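NudC domain-containing protein 2 (Mus musculus, PDB 2RH0) interacts with LIS1 and may regulate the LIS1/dynein pathway by stabilizing LIS1 together with the Hsp90 chaperone. Local coordinates at residues 46-51 with 60-65. Numbering follows the deposited sequence.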
loop_
_atom_site.group_PDB
_atom_site.type_symbol
_atom_site.label_atom_id
_atom_site.label_comp_id
_atom_site.label_asym_id
_atom_site.label_seq_id
_atom_site.Cartn_x
_atom_site.Cartn_y
_atom_site.Cartn_z
ATOM N N SER A 46 -9.883 -13.957 19.212
ATOM C CA SER A 46 -8.448 -14.003 19.411
ATOM C C SER A 46 -7.686 -14.712 18.284
ATOM O O SER A 46 -6.618 -14.264 17.902
ATOM C CB SER A 46 -8.100 -14.650 20.741
ATOM O OG SER A 46 -6.698 -14.655 20.879
ATOM N N ARG A 47 -8.259 -15.777 17.740
ATOM C CA ARG A 47 -7.592 -16.560 16.729
ATOM C C ARG A 47 -8.439 -16.819 15.492
ATOM O O ARG A 47 -8.066 -17.602 14.633
ATOM C CB ARG A 47 -7.153 -17.855 17.393
ATOM C CG ARG A 47 -6.155 -18.664 16.653
ATOM C CD ARG A 47 -4.814 -17.991 16.492
ATOM N NE ARG A 47 -3.945 -18.868 15.710
ATOM C CZ ARG A 47 -3.042 -19.692 16.227
ATOM N NH1 ARG A 47 -2.839 -19.748 17.551
ATOM N NH2 ARG A 47 -2.319 -20.447 15.400
ATOM N N HIS A 48 -9.563 -16.117 15.376
ATOM C CA HIS A 48 -10.468 -16.243 14.225
ATOM C C HIS A 48 -11.086 -14.933 13.866
ATOM O O HIS A 48 -11.322 -14.075 14.739
ATOM C CB HIS A 48 -11.609 -17.167 14.578
ATOM C CG HIS A 48 -11.189 -18.585 14.712
ATOM N ND1 HIS A 48 -10.751 -19.117 15.902
ATOM C CD2 HIS A 48 -11.120 -19.578 13.797
ATOM C CE1 HIS A 48 -10.418 -20.379 15.703
ATOM N NE2 HIS A 48 -10.626 -20.681 14.438
ATOM N N VAL A 49 -11.343 -14.795 12.576
ATOM C CA VAL A 49 -11.987 -13.619 12.009
ATOM C C VAL A 49 -13.029 -14.062 11.000
ATOM O O VAL A 49 -12.909 -15.143 10.413
ATOM C CB VAL A 49 -10.987 -12.634 11.314
ATOM C CG1 VAL A 49 -10.052 -12.008 12.360
ATOM C CG2 VAL A 49 -10.174 -13.331 10.174
ATOM N N ALA A 50 -14.035 -13.203 10.793
ATOM C CA ALA A 50 -15.133 -13.465 9.858
ATOM C C ALA A 50 -15.715 -12.160 9.425
ATOM O O ALA A 50 -15.984 -11.301 10.257
ATOM C CB ALA A 50 -16.233 -14.339 10.503
ATOM N N LEU A 51 -15.915 -12.011 8.128
ATOM C CA LEU A 51 -16.489 -10.798 7.570
ATOM C C LEU A 51 -17.432 -11.175 6.456
ATOM O O LEU A 51 -17.070 -11.921 5.548
ATOM C CB LEU A 51 -15.395 -9.885 7.041
ATOM C CG LEU A 51 -15.783 -8.618 6.264
ATOM C CD1 LEU A 51 -16.520 -7.556 7.090
ATOM C CD2 LEU A 51 -14.537 -8.095 5.769
ATOM N N LYS A 60 -13.018 -15.475 6.155
ATOM C CA LYS A 60 -13.342 -16.248 7.340
ATOM C C LYS A 60 -12.255 -17.253 7.530
ATOM O O LYS A 60 -11.953 -17.998 6.601
ATOM C CB LYS A 60 -14.644 -17.013 7.135
ATOM C CG LYS A 60 -15.116 -17.788 8.378
ATOM C CD LYS A 60 -16.288 -18.675 8.038
ATOM C CE LYS A 60 -17.204 -18.902 9.232
ATOM N NZ LYS A 60 -16.480 -19.207 10.490
ATOM N N GLY A 61 -11.687 -17.311 8.719
ATOM C CA GLY A 61 -10.712 -18.333 8.978
ATOM C C GLY A 61 -9.969 -18.116 10.250
ATOM O O GLY A 61 -10.241 -17.178 10.988
ATOM N N LYS A 62 -9.013 -19.004 10.468
ATOM C CA LYS A 62 -8.213 -19.030 11.660
ATOM C C LYS A 62 -7.003 -18.172 11.415
ATOM O O LYS A 62 -6.316 -18.315 10.373
ATOM C CB LYS A 62 -7.768 -20.453 11.962
ATOM C CG LYS A 62 -7.023 -20.597 13.269
ATOM C CD LYS A 62 -6.374 -21.933 13.356
ATOM C CE LYS A 62 -6.089 -22.357 14.777
ATOM N NZ LYS A 62 -5.357 -23.666 14.719
ATOM N N LEU A 63 -6.736 -17.272 12.353
ATOM C CA LEU A 63 -5.631 -16.322 12.202
ATOM C C LEU A 63 -4.292 -17.031 12.315
ATOM O O LEU A 63 -4.174 -18.042 13.003
ATOM C CB LEU A 63 -5.721 -15.213 13.248
ATOM C CG LEU A 63 -6.849 -14.204 13.097
ATOM C CD1 LEU A 63 -6.938 -13.396 14.354
ATOM C CD2 LEU A 63 -6.599 -13.292 11.854
ATOM N N PHE A 64 -3.283 -16.503 11.639
ATOM C CA PHE A 64 -1.944 -17.085 11.690
ATOM C C PHE A 64 -1.416 -17.183 13.106
ATOM O O PHE A 64 -0.671 -18.094 13.408
ATOM C CB PHE A 64 -0.972 -16.280 10.831
ATOM C CG PHE A 64 0.479 -16.737 10.938
ATOM C CD1 PHE A 64 0.941 -17.800 10.198
ATOM C CD2 PHE A 64 1.370 -16.073 11.775
ATOM C CE1 PHE A 64 2.240 -18.201 10.281
ATOM C CE2 PHE A 64 2.686 -16.476 11.866
ATOM C CZ PHE A 64 3.119 -17.545 11.100
ATOM N N ASP A 65 -1.774 -16.244 13.971
ATOM C CA ASP A 65 -1.349 -16.294 15.367
ATOM C C ASP A 65 -2.384 -15.533 16.212
ATOM O O ASP A 65 -3.346 -14.982 15.687
ATOM C CB ASP A 65 0.064 -15.713 15.490
ATOM C CG ASP A 65 0.870 -16.277 16.665
ATOM O OD1 ASP A 65 0.297 -16.894 17.597
ATOM O OD2 ASP A 65 2.111 -16.076 16.643
HETATM O O HOH W 1 -14.252 -17.815 11.969
#
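The backbone of Leu-63 is bonded to Arg-47 at both its polar atoms: its N donates to Arg-47 O at 2.7 Å, and its O receives Arg-47 NE at 2.8 Å. The second bond lies near the guanidinium plane, although NE sits above the plane of the carbonyl. CG stands anti to the backbone N (chi1 -165°), and the bend at chi2 brings CD to 3.4 Å from Asp-65 O. Lys-62 CE lies over one guanidinium face and Asp-65 CA over the opposite one, each nearer the edge of the group than its centre. An alanine in place of Arg-47 would probably leave Leu-63 O without this side-chain donor and open a gap between Lys-62 and Asp-65. The charged ends of both residues form salt bridges with the second subunit, Lys-62 NZ with its Glu-102 and Asp-65 OD1 with its Lys-90. Toward the hairpin turn, Val-49 and Gly-61 exchange two backbone bonds, while His-48 NE2 rests 3.8 Å from Lys-62 CB. On the sheet face opposite His-48 and Lys-62, Val-49 CG1 meets Leu-63 CD2 at 3.7 Å, their side chains crossing at about a right angle. Here the side-chain bond follows the last backbone bond at the open end of antiparallel beta hairpin 48-53/56-62, in the p23-like CS domain.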